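Local structure of putative lipoprotein (Bacteroides ovatus, 3OQQ) at residues A[213-216]-A[220-223]; A[227-232]-A[304-309]; A[240-245]-A[275-280]; A[269-274]-A[297-302]; A[337-340]-A[344-347]. The protein is of unknown function but, as a putative extracellular lipoprotein rich in antiparallel beta strands, binds several calcium ions in its crystal. All blocks are in the same frame, centred on the assembly; numbering follows the deposited sequence.

Contact 1. Residues A[213-216]-A[220-223]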
# COMPACT_ATOMS: atom_id res chain seq x y z
N ILE A 213 -10.07 1.11 13.20
CA ILE A 213 -11.28 0.37 12.82
C ILE A 213 -11.02 -1.13 12.83
O ILE A 213 -9.90 -1.55 12.54
CB ILE A 213 -11.70 0.82 11.34
CG1 ILE A 213 -12.04 2.31 11.20
CG2 ILE A 213 -12.85 -0.02 10.73
CD1 ILE A 213 -11.98 2.76 9.72
N LEU A 214 -12.07 -1.93 13.10
CA LEU A 214 -12.07 -3.39 12.95
C LEU A 214 -12.81 -3.67 11.65
O LEU A 214 -13.99 -3.34 11.52
CB LEU A 214 -12.68 -4.13 14.16
CG LEU A 214 -11.87 -4.05 15.47
CD1 LEU A 214 -12.52 -4.95 16.54
CD2 LEU A 214 -10.38 -4.46 15.25
N LYS A 215 -12.06 -4.17 10.65
CA LYS A 215 -12.57 -4.40 9.30
C LYS A 215 -13.13 -5.84 9.13
O LYS A 215 -12.38 -6.79 8.96
CB LYS A 215 -11.46 -4.11 8.27
CG LYS A 215 -11.84 -4.37 6.81
CD LYS A 215 -10.61 -4.89 6.05
CE LYS A 215 -10.92 -5.34 4.64
NZ LYS A 215 -9.70 -5.85 3.95
N GLY A 216 -14.45 -5.96 9.17
CA GLY A 216 -15.15 -7.22 8.99
C GLY A 216 -15.04 -7.73 7.56
O GLY A 216 -15.03 -6.94 6.61
N THR A 220 -18.54 -4.98 6.96
CA THR A 220 -18.91 -4.31 8.22
C THR A 220 -17.68 -3.66 8.86
O THR A 220 -16.64 -4.29 8.98
CB THR A 220 -19.60 -5.30 9.18
OG1 THR A 220 -18.85 -6.52 9.21
CG2 THR A 220 -21.03 -5.59 8.78
N MSE A 221 -17.78 -2.38 9.24
CA MSE A 221 -16.68 -1.64 9.84
C MSE A 221 -17.01 -1.28 11.27
O MSE A 221 -18.08 -0.72 11.50
CB MSE A 221 -16.37 -0.36 9.05
CG MSE A 221 -16.09 -0.56 7.57
SE MSE A 221 -14.45 -1.54 7.18
CE MSE A 221 -14.98 -2.34 5.51
N THR A 222 -16.10 -1.56 12.24
CA THR A 222 -16.32 -1.15 13.63
C THR A 222 -15.29 -0.11 14.02
O THR A 222 -14.10 -0.39 14.03
CB THR A 222 -16.31 -2.34 14.60
OG1 THR A 222 -17.25 -3.31 14.14
CG2 THR A 222 -16.63 -1.93 16.03
N ASP A 223 -15.74 1.10 14.32
CA ASP A 223 -14.85 2.19 14.74
C ASP A 223 -14.33 1.98 16.17
O ASP A 223 -15.13 1.71 17.09
CB ASP A 223 -15.56 3.55 14.65
CG ASP A 223 -15.79 4.07 13.24
OD1 ASP A 223 -14.90 3.91 12.38
OD2 ASP A 223 -16.81 4.75 13.03
O HOH W 1 -16.18 -5.04 12.34
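L214 and T222 form a hydrogen-bonded antiparallel pair in which each backbone N serves the other's carbonyl: L214 N reaches T222 O at 2.7 Å, and T222 N reaches L214 O at 2.9 Å. L214 O also accepts from a water 2.9 Å away. That water lies 2.7 Å from T222 OG1, so it joins a backbone acceptor to a side-chain hydroxyl across the strands. T222 O is approached by I213 CA, 3.2 Å off, in a CA-H...O contact. At the turn, G216 N donates to T220 O at 2.8 Å, almost in line with the carbonyl bond but with its N-H bent (144°). On the face holding I213, K215 and M221, I213 sets CG2 against M221 CB at 3.9 Å and CG1 beside D223 OD1. Selenomethionine M221 folds back at chi2 (-66°), bringing SE alongside K215 CG at 3.9 Å, whose NZ forms long, weak ion pairs with D181 and E153. Cutting I213 back to an alanine is likely to leave M221 CB without its apolar neighbour and open a gap beside the D223 carboxylate. Strand 205-215 lies between its hairpin partner 221-230 and strand 298-307, where I213 and K215 make backbone hydrogen bonds with R300 and M298.

Contact 2. Residues A[227-232]-A[304-309]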
# COMPACT_ATOMS: atom_id res chain seq x y z
N GLU A 227 -10.56 10.82 14.84
CA GLU A 227 -10.38 12.27 14.93
C GLU A 227 -10.59 12.77 13.52
O GLU A 227 -9.90 12.32 12.61
CB GLU A 227 -9.02 12.67 15.51
CG GLU A 227 -8.95 14.16 15.84
CD GLU A 227 -7.76 14.60 16.66
OE1 GLU A 227 -7.28 13.81 17.51
OE2 GLU A 227 -7.35 15.76 16.50
N GLU A 228 -11.52 13.71 13.35
CA GLU A 228 -11.90 14.22 12.03
C GLU A 228 -11.41 15.62 11.71
O GLU A 228 -11.49 16.52 12.55
CB GLU A 228 -13.42 14.22 11.90
CG GLU A 228 -14.02 12.84 11.74
CD GLU A 228 -15.45 12.89 11.24
OE1 GLU A 228 -15.65 13.02 10.01
OE2 GLU A 228 -16.37 12.85 12.09
N LEU A 229 -10.97 15.81 10.45
CA LEU A 229 -10.59 17.09 9.83
C LEU A 229 -9.71 17.98 10.72
O LEU A 229 -9.94 19.19 10.86
CB LEU A 229 -11.90 17.85 9.43
CG LEU A 229 -12.92 17.07 8.60
CD1 LEU A 229 -14.23 17.80 8.54
CD2 LEU A 229 -12.43 16.83 7.20
N SER A 230 -8.68 17.38 11.33
CA SER A 230 -7.78 18.09 12.22
C SER A 230 -6.78 18.94 11.45
O SER A 230 -6.27 18.52 10.41
CB SER A 230 -7.04 17.09 13.10
OG SER A 230 -6.16 17.77 13.96
N THR A 231 -6.46 20.12 12.00
CA THR A 231 -5.47 21.05 11.44
C THR A 231 -4.12 20.87 12.12
O THR A 231 -3.18 21.59 11.79
CB THR A 231 -5.95 22.50 11.59
OG1 THR A 231 -6.21 22.78 12.98
CG2 THR A 231 -7.15 22.82 10.71
N LYS A 232 -4.04 19.94 13.09
CA LYS A 232 -2.82 19.63 13.85
C LYS A 232 -1.71 19.07 12.95
O LYS A 232 -2.01 18.36 11.98
CB LYS A 232 -3.11 18.58 14.94
CG LYS A 232 -4.01 19.06 16.08
CD LYS A 232 -4.40 17.85 16.93
CE LYS A 232 -5.38 18.20 18.02
NZ LYS A 232 -5.71 17.00 18.84
N ARG A 304 -7.31 9.92 6.01
CA ARG A 304 -7.75 10.81 4.96
C ARG A 304 -6.95 12.10 5.09
O ARG A 304 -6.97 12.74 6.15
CB ARG A 304 -9.26 11.06 5.06
CG ARG A 304 -9.84 11.87 3.91
CD ARG A 304 -11.30 12.10 4.15
NE ARG A 304 -11.88 13.04 3.19
CZ ARG A 304 -12.82 13.93 3.50
NH1 ARG A 304 -13.26 14.03 4.74
NH2 ARG A 304 -13.31 14.73 2.57
N LEU A 305 -6.19 12.45 4.05
CA LEU A 305 -5.42 13.70 4.04
C LEU A 305 -6.01 14.62 2.99
O LEU A 305 -6.06 14.23 1.82
CB LEU A 305 -3.92 13.46 3.77
CG LEU A 305 -3.22 12.42 4.64
CD1 LEU A 305 -1.92 12.08 4.06
CD2 LEU A 305 -3.02 12.91 6.07
N ILE A 306 -6.52 15.79 3.41
CA ILE A 306 -7.17 16.75 2.51
C ILE A 306 -6.16 17.82 2.17
O ILE A 306 -5.61 18.49 3.08
CB ILE A 306 -8.50 17.31 3.11
CG1 ILE A 306 -9.48 16.16 3.44
CG2 ILE A 306 -9.19 18.30 2.16
CD1 ILE A 306 -9.67 15.91 4.94
N GLY A 307 -5.88 17.95 0.87
CA GLY A 307 -4.92 18.91 0.37
C GLY A 307 -5.34 20.36 0.56
O GLY A 307 -6.54 20.66 0.56
N LYS A 308 -4.35 21.26 0.72
CA LYS A 308 -4.55 22.70 0.87
C LYS A 308 -5.25 23.25 -0.37
O LYS A 308 -4.92 22.88 -1.50
CB LYS A 308 -3.21 23.44 1.05
CG LYS A 308 -2.63 23.41 2.45
CD LYS A 308 -2.86 24.72 3.18
CE LYS A 308 -1.96 24.86 4.39
NZ LYS A 308 -2.26 23.85 5.45
N GLU A 309 -6.24 24.08 -0.14
CA GLU A 309 -6.99 24.73 -1.22
C GLU A 309 -6.35 26.09 -1.46
O GLU A 309 -5.70 26.63 -0.56
CB GLU A 309 -8.45 24.84 -0.79
CG GLU A 309 -9.48 24.67 -1.88
CD GLU A 309 -10.89 24.80 -1.32
OE1 GLU A 309 -11.41 23.79 -0.79
OE2 GLU A 309 -11.44 25.92 -1.35
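L229 and I306 lie with their CA atoms 8.1 Å apart and no hydrogen bond between the segments, because strand 205-215 runs between them; L229 itself turns a corner with left-handed backbone angles (phi 45°, psi 47°). The contact therefore rests on side chains reaching across that strand. L229 sends one methyl, CD2, against I306 CD1 at 3.7 Å, the two chains crossing at a slant. The same CD2 lies 3.8 Å from R304 NH1, oblique to the guanidinium. CG of R304 is anti to the backbone N (chi1 -174°) and the chain runs extended to NE, which carries the flat group out beside I306; I306 CD1 sits 3.9 Å above its plane, offset toward the rim. The charge of R304 is answered by a salt bridge from NH2 to E175, so L229 and I306 supply apolar cover to a group already paired. Past the corner, S230 OG accepts from K232 N at 3.2 Å, and K232 NZ forms a salt bridge with E227 OE2 at 3.1 Å, on the syn side of the carboxylate. The backbone of L229 is held from strand 205-215, with its N bonded to T209 OG1 and its O to R207. L229 and S230 both face I208, a G1 beta bulge, and S230 opens an ST turn: the strand kinks here and its chain leaves for another sheet.

Contact 3. Residues A[240-245]-A[275-280]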
# COMPACT_ATOMS: atom_id res chain seq x y z
N LYS A 240 -6.99 1.99 23.81
CA LYS A 240 -6.12 1.10 24.58
C LYS A 240 -6.92 0.09 25.43
O LYS A 240 -6.37 -0.51 26.36
CB LYS A 240 -5.17 1.93 25.44
CG LYS A 240 -4.18 2.74 24.59
CD LYS A 240 -3.33 3.65 25.46
CE LYS A 240 -1.87 3.30 25.36
NZ LYS A 240 -1.01 4.45 25.79
N ASN A 241 -8.18 -0.16 25.06
CA ASN A 241 -9.00 -1.06 25.85
C ASN A 241 -10.02 -1.79 24.99
O ASN A 241 -11.17 -1.97 25.40
CB ASN A 241 -9.69 -0.25 26.97
CG ASN A 241 -10.26 -1.08 28.08
OD1 ASN A 241 -9.64 -2.01 28.57
ND2 ASN A 241 -11.47 -0.72 28.55
N TRP A 242 -9.61 -2.26 23.79
CA TRP A 242 -10.55 -2.92 22.89
C TRP A 242 -10.32 -4.42 22.82
O TRP A 242 -9.25 -4.94 23.16
CB TRP A 242 -10.49 -2.30 21.48
CG TRP A 242 -9.20 -2.54 20.74
CD1 TRP A 242 -8.09 -1.74 20.75
CD2 TRP A 242 -8.89 -3.64 19.85
NE1 TRP A 242 -7.10 -2.29 19.95
CE2 TRP A 242 -7.58 -3.44 19.37
CE3 TRP A 242 -9.62 -4.76 19.40
CZ2 TRP A 242 -6.96 -4.33 18.48
CZ3 TRP A 242 -9.01 -5.65 18.53
CH2 TRP A 242 -7.68 -5.45 18.10
N ASN A 243 -11.36 -5.12 22.36
CA ASN A 243 -11.35 -6.55 22.14
C ASN A 243 -12.22 -6.85 20.96
O ASN A 243 -13.12 -6.07 20.65
CB ASN A 243 -11.83 -7.32 23.38
CG ASN A 243 -10.83 -7.42 24.50
OD1 ASN A 243 -10.88 -6.68 25.46
ND2 ASN A 243 -9.85 -8.31 24.37
N TRP A 244 -11.91 -7.95 20.26
CA TRP A 244 -12.78 -8.44 19.19
C TRP A 244 -14.04 -8.96 19.87
O TRP A 244 -13.97 -9.32 21.05
CB TRP A 244 -12.08 -9.58 18.42
CG TRP A 244 -11.13 -9.13 17.34
CD1 TRP A 244 -11.46 -8.63 16.11
CD2 TRP A 244 -9.70 -9.20 17.38
NE1 TRP A 244 -10.31 -8.36 15.39
CE2 TRP A 244 -9.22 -8.73 16.14
CE3 TRP A 244 -8.77 -9.66 18.34
CZ2 TRP A 244 -7.85 -8.64 15.85
CZ3 TRP A 244 -7.41 -9.59 18.04
CH2 TRP A 244 -6.96 -9.10 16.81
N SER A 245 -15.17 -8.98 19.17
CA SER A 245 -16.37 -9.62 19.70
C SER A 245 -16.03 -11.10 19.89
O SER A 245 -15.30 -11.64 19.06
CB SER A 245 -17.54 -9.48 18.73
OG SER A 245 -17.95 -8.13 18.61
N THR A 275 1.85 -5.83 19.09
CA THR A 275 2.19 -6.82 20.12
C THR A 275 0.92 -7.36 20.87
O THR A 275 0.97 -8.46 21.45
CB THR A 275 3.20 -6.20 21.10
OG1 THR A 275 3.95 -7.22 21.72
CG2 THR A 275 2.57 -5.26 22.15
N SER A 276 -0.18 -6.57 20.89
CA SER A 276 -1.39 -6.91 21.65
C SER A 276 -2.36 -7.79 20.84
O SER A 276 -3.37 -8.20 21.39
CB SER A 276 -2.10 -5.64 22.11
OG SER A 276 -2.80 -4.96 21.07
N LEU A 277 -2.04 -8.10 19.54
CA LEU A 277 -2.94 -8.86 18.66
C LEU A 277 -2.88 -10.36 18.90
O LEU A 277 -3.92 -11.03 18.81
CB LEU A 277 -2.68 -8.57 17.19
CG LEU A 277 -2.75 -7.09 16.77
CD1 LEU A 277 -2.50 -6.99 15.34
CD2 LEU A 277 -4.11 -6.44 17.17
N MSE A 278 -1.68 -10.88 19.18
CA MSE A 278 -1.54 -12.30 19.51
C MSE A 278 -2.11 -12.59 20.92
O MSE A 278 -2.39 -11.66 21.69
CB MSE A 278 -0.06 -12.71 19.45
CG MSE A 278 0.79 -12.11 20.58
SE MSE A 278 2.67 -12.48 20.38
CE MSE A 278 2.86 -11.89 18.46
N ASP A 279 -2.24 -13.89 21.26
CA ASP A 279 -2.71 -14.32 22.57
C ASP A 279 -1.56 -14.83 23.40
O ASP A 279 -1.62 -14.80 24.63
CB ASP A 279 -3.78 -15.40 22.44
CG ASP A 279 -5.12 -14.84 21.99
OD1 ASP A 279 -5.26 -13.60 21.95
OD2 ASP A 279 -5.99 -15.64 21.65
N ASN A 280 -0.49 -15.29 22.72
CA ASN A 280 0.72 -15.82 23.34
C ASN A 280 1.89 -15.80 22.34
O ASN A 280 1.70 -15.74 21.12
CB ASN A 280 0.50 -17.24 23.89
CG ASN A 280 0.18 -18.26 22.84
OD1 ASN A 280 1.05 -18.63 22.06
ND2 ASN A 280 -1.05 -18.75 22.80
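W242, W244 and L277 meet where two irregular segments converge: 240-245 leaves its strand through a classic beta bulge, N241 and W242 both facing R253, while 275-280 comes out of a short 3-10 turn, and no hydrogen bond joins the two backbones. L277 is the shared partner. Its CD2 methyl touches the six-membered ring of W242 at the edge, close to the ring plane, with CZ2 and CH2 each 3.8 Å away. W242 has CG in the crowded position between the backbone N and the carbonyl carbon (chi1 67°), and the far end of its indole thereby reaches L277. W244 crosses L277 at about a right angle, its CH2 being 3.9 Å from L277 CD2. The carbonyl L277 O lies at the rim of the same indole, near its plane, 3.9 Å from W244 CZ3. The two tryptophans also meet each other, the edge of W242 standing over the face of W244 with CZ3 3.8 Å above the centre of that ring. The polar end of W244 is satisfied by the backbone, NE1 being hydrogen-bonded to P297 O. R253 pairs with D279 in a salt bridge and donates to the carbonyls of S276 and M278. Contact between buried carbon surfaces therefore does most of the work, and the indole C-H rim directed at L277 O is likely to add a weak electrostatic attraction.

Contact 4. Residues A[269-274]-A[297-302]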
# COMPACT_ATOMS: atom_id res chain seq x y z
N ILE A 269 3.12 8.00 9.03
CA ILE A 269 1.96 7.32 9.59
C ILE A 269 2.40 6.05 10.31
O ILE A 269 3.06 5.20 9.71
CB ILE A 269 0.92 7.01 8.45
CG1 ILE A 269 0.46 8.33 7.79
CG2 ILE A 269 -0.30 6.20 9.00
CD1 ILE A 269 -0.37 8.21 6.55
N THR A 270 2.02 5.90 11.59
CA THR A 270 2.36 4.68 12.33
C THR A 270 1.12 4.07 13.02
O THR A 270 0.31 4.80 13.59
CB THR A 270 3.46 4.89 13.36
OG1 THR A 270 3.04 5.90 14.27
CG2 THR A 270 4.81 5.26 12.73
N LEU A 271 1.03 2.74 12.97
CA LEU A 271 0.04 1.94 13.65
C LEU A 271 0.78 1.11 14.69
O LEU A 271 1.50 0.17 14.34
CB LEU A 271 -0.74 1.05 12.67
CG LEU A 271 -1.77 0.10 13.32
CD1 LEU A 271 -2.84 0.88 14.13
CD2 LEU A 271 -2.40 -0.77 12.29
N ASP A 272 0.63 1.50 15.96
CA ASP A 272 1.28 0.86 17.11
C ASP A 272 0.25 -0.07 17.77
O ASP A 272 -0.95 0.09 17.51
CB ASP A 272 1.76 1.97 18.04
CG ASP A 272 2.73 1.63 19.17
OD1 ASP A 272 3.00 0.42 19.40
OD2 ASP A 272 3.18 2.56 19.83
N GLY A 273 0.71 -1.07 18.54
CA GLY A 273 -0.21 -2.02 19.19
C GLY A 273 -0.21 -3.44 18.67
O GLY A 273 -0.98 -4.29 19.15
N LEU A 274 0.67 -3.70 17.66
CA LEU A 274 0.80 -5.01 17.02
C LEU A 274 1.09 -6.12 18.03
O LEU A 274 0.64 -7.24 17.82
CB LEU A 274 1.92 -5.00 15.95
CG LEU A 274 1.80 -4.04 14.78
CD1 LEU A 274 2.92 -4.38 13.71
CD2 LEU A 274 0.38 -4.08 14.18
N PRO A 297 -12.07 -10.10 11.94
CA PRO A 297 -11.97 -8.73 11.41
C PRO A 297 -10.53 -8.19 11.56
O PRO A 297 -9.84 -8.50 12.54
CB PRO A 297 -12.96 -7.93 12.28
CG PRO A 297 -13.98 -8.99 12.76
CD PRO A 297 -13.11 -10.21 12.99
N MSE A 298 -10.06 -7.45 10.55
CA MSE A 298 -8.69 -6.97 10.56
C MSE A 298 -8.56 -5.64 11.28
O MSE A 298 -9.43 -4.80 11.12
CB MSE A 298 -8.15 -6.85 9.13
CG MSE A 298 -7.87 -8.20 8.50
SE MSE A 298 -7.07 -8.01 6.72
CE MSE A 298 -7.55 -9.82 6.07
N LEU A 299 -7.48 -5.45 12.06
CA LEU A 299 -7.20 -4.14 12.67
C LEU A 299 -6.83 -3.18 11.53
O LEU A 299 -5.91 -3.47 10.76
CB LEU A 299 -6.11 -4.21 13.76
CG LEU A 299 -5.56 -2.86 14.32
CD1 LEU A 299 -6.67 -1.99 14.97
CD2 LEU A 299 -4.48 -3.10 15.36
N ARG A 300 -7.60 -2.09 11.38
CA ARG A 300 -7.42 -1.15 10.28
C ARG A 300 -7.09 0.25 10.76
O ARG A 300 -7.79 0.78 11.63
CB ARG A 300 -8.71 -1.12 9.40
CG ARG A 300 -8.87 0.16 8.51
CD ARG A 300 -10.00 0.03 7.51
NE ARG A 300 -9.63 -0.87 6.41
CZ ARG A 300 -10.30 -0.97 5.25
NH1 ARG A 300 -11.39 -0.25 5.04
NH2 ARG A 300 -9.87 -1.79 4.30
N ALA A 301 -6.02 0.86 10.17
CA ALA A 301 -5.74 2.28 10.32
C ALA A 301 -6.25 2.95 9.03
O ALA A 301 -5.97 2.46 7.93
CB ALA A 301 -4.26 2.56 10.55
N GLU A 302 -7.05 4.01 9.17
CA GLU A 302 -7.58 4.71 8.00
C GLU A 302 -7.23 6.18 8.10
O GLU A 302 -7.50 6.82 9.12
CB GLU A 302 -9.09 4.50 7.83
CG GLU A 302 -9.62 5.13 6.56
CD GLU A 302 -11.13 5.08 6.41
OE1 GLU A 302 -11.63 4.05 5.91
OE2 GLU A 302 -11.80 6.05 6.81
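L271 points its side chain at strand 298-302, where L299 and A301 point back, so one leucine meets two residues of the facing strand. Its CG stands anti to the backbone N (chi1 177°), which sends the isobutyl group straight across the interface. The CD2 methyl comes to rest between the two partners, 4.3 Å from L299 CG and 4.2 Å from A301 CB. L299 has nearly the same conformation (chi1 170°) and reaches out from the opposing side. The strands come closest at A301, consistent with its small side chain: the CA atoms of L271 and A301 are 6.7 Å apart, against 9.5 Å from L271 CA to L299 CA. The meeting is wholly apolar, with no hydrogen bond across it. The alternation of the strands keeps polar groups off this face, since T270 and D272 point away on one strand and R300 and E302 on the other; R300 NE forms a salt bridge with D181. At the strand's end, D272 OD1 takes a weak bond from G273 N at 2.9 Å. G273 has a positive phi (110°), where any side chain would run into the carbonyl oxygen of D272. Strand 266-272 lies between strands 253-263 and 190-198 of its own sheet, strand 298-307 between 173-184 and 205-215 of another, and the contact joins the two layers face to face, with L212 and V182 also touching L271.

Contact 5. Residues A[337-340]-A[344-347]. With PGE (triethylene glycol), chain G.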
# COMPACT_ATOMS: atom_id res chain seq x y z
N ILE A 337 8.39 -1.14 9.48
CA ILE A 337 7.96 -1.70 10.74
C ILE A 337 8.94 -1.28 11.85
O ILE A 337 10.09 -0.91 11.57
CB ILE A 337 7.75 -3.24 10.72
CG1 ILE A 337 9.07 -4.03 10.41
CG2 ILE A 337 6.57 -3.60 9.80
CD1 ILE A 337 9.15 -5.34 10.98
N LYS A 338 8.46 -1.33 13.10
CA LYS A 338 9.29 -1.17 14.28
C LYS A 338 9.15 -2.40 15.15
O LYS A 338 8.11 -3.05 15.18
CB LYS A 338 8.98 0.09 15.10
CG LYS A 338 9.31 1.39 14.42
CD LYS A 338 9.61 2.43 15.49
CE LYS A 338 8.77 3.65 15.34
NZ LYS A 338 9.16 4.68 16.35
N VAL A 339 10.25 -2.74 15.81
CA VAL A 339 10.30 -3.87 16.73
C VAL A 339 10.61 -3.31 18.10
O VAL A 339 11.14 -2.19 18.21
CB VAL A 339 11.28 -4.98 16.27
CG1 VAL A 339 10.95 -5.46 14.86
CG2 VAL A 339 12.73 -4.51 16.36
N ASN A 340 10.24 -4.06 19.15
CA ASN A 340 10.46 -3.70 20.55
C ASN A 340 11.84 -3.08 20.75
O ASN A 340 12.84 -3.67 20.36
CB ASN A 340 10.31 -4.95 21.42
CG ASN A 340 10.31 -4.66 22.89
OD1 ASN A 340 9.48 -3.89 23.40
ND2 ASN A 340 11.29 -5.22 23.58
N GLU A 344 13.86 0.34 13.55
CA GLU A 344 13.02 0.60 12.39
C GLU A 344 13.57 -0.12 11.17
O GLU A 344 14.76 0.01 10.86
CB GLU A 344 13.00 2.13 12.18
CG GLU A 344 11.84 2.71 11.41
CD GLU A 344 12.09 4.17 11.10
OE1 GLU A 344 11.80 5.03 11.96
OE2 GLU A 344 12.66 4.45 10.02
N ILE A 345 12.71 -0.92 10.50
CA ILE A 345 13.10 -1.70 9.33
C ILE A 345 12.30 -1.23 8.11
O ILE A 345 11.11 -1.07 8.20
CB ILE A 345 12.91 -3.23 9.60
CG1 ILE A 345 13.60 -3.64 10.93
CG2 ILE A 345 13.40 -4.12 8.42
CD1 ILE A 345 13.21 -5.02 11.51
N HIS A 346 12.98 -0.98 6.99
CA HIS A 346 12.34 -0.61 5.73
C HIS A 346 12.72 -1.68 4.69
O HIS A 346 13.59 -2.51 4.95
CB HIS A 346 12.82 0.79 5.28
CG HIS A 346 12.38 1.91 6.19
ND1 HIS A 346 11.47 2.84 5.77
CD2 HIS A 346 12.75 2.20 7.45
CE1 HIS A 346 11.32 3.68 6.78
NE2 HIS A 346 12.06 3.33 7.82
N MSE A 347 12.11 -1.63 3.50
CA MSE A 347 12.49 -2.55 2.41
C MSE A 347 13.80 -2.07 1.77
O MSE A 347 14.21 -0.94 1.98
CB MSE A 347 11.38 -2.65 1.36
CG MSE A 347 10.05 -3.10 1.95
SE MSE A 347 8.66 -3.34 0.65
CE MSE A 347 8.39 -1.49 0.17
C1 PGE G . 10.92 6.99 14.46
O1 PGE G . 11.60 5.71 14.59
C2 PGE G . 9.61 6.94 13.72
O2 PGE G . 8.58 6.83 14.65
C3 PGE G . 7.37 7.54 14.40
C4 PGE G . 6.43 7.38 15.59
O4 PGE G . 6.91 3.86 18.53
C6 PGE G . 5.90 4.31 17.56
C5 PGE G . 5.90 5.74 17.28
O3 PGE G . 6.33 5.99 15.93
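A beta hairpin at the margin of the six-stranded antiparallel sheet brings strand 333-339 against its outermost strand, 343-346, with I337 and I345 as the hydrogen-bonded pair. I337 N donates to I345 O at 3.0 Å and I345 N to I337 O at 2.8 Å, both nearly straight. K338 and E344 form the neighbouring non-hydrogen-bonded pair, and their side chains cross at a slant on the face away from the isoleucines. Their charged ends are bridged by a triethylene glycol, probably from the crystallisation liquor. It curls round the ammonium of K338, whose NZ bonds to glycol O2 at 2.8 Å and O3 at 3.1 Å and more weakly to O1 and O4. Glycol O1 in turn donates to E344 OE1 at 2.7 Å. The other carboxylate oxygen, OE2, takes a short bond of 2.5 Å from H346 NE2, on its anti side and 32° out of the carboxylate plane. N334 bonds to ND1 of that histidine and F336 stacks on it, fixing the ring's rotation, while T353 bonds to E344 OE1. With E344 replaced by an alanine, H346 NE2 and the T353 hydroxyl would probably lose their mate and the imidazole would be less firmly held. On the opposite face, I337 lays CG1 beside I345 CB, and V339 CG1 meets I345 CD1 at 4.1 Å.

In the fold
Contacts 1, 3 and 4 form one continuous cluster. L214 of contact 1 packs with CD2 on W242 CZ3 of contact 3 at 3.8 Å, while I213 O and R300 N, 2.6 Å apart, join contact 1 to contact 4. L277 CD2 of contact 3 touches L299 CD2 of contact 4, also at 3.8 Å. Contact 2 continues strands 221-230 and 298-307 toward their other ends, its centre about 22 Å from that of contact 1. Contact 5 shares the six-stranded sheet with contacts 3 and 4 but stays apart, about 5 Å from contact 4 between nearest atoms. The I337 side chain lies about 9 Å from a bound calcium, and that of L277 about 14 Å from one.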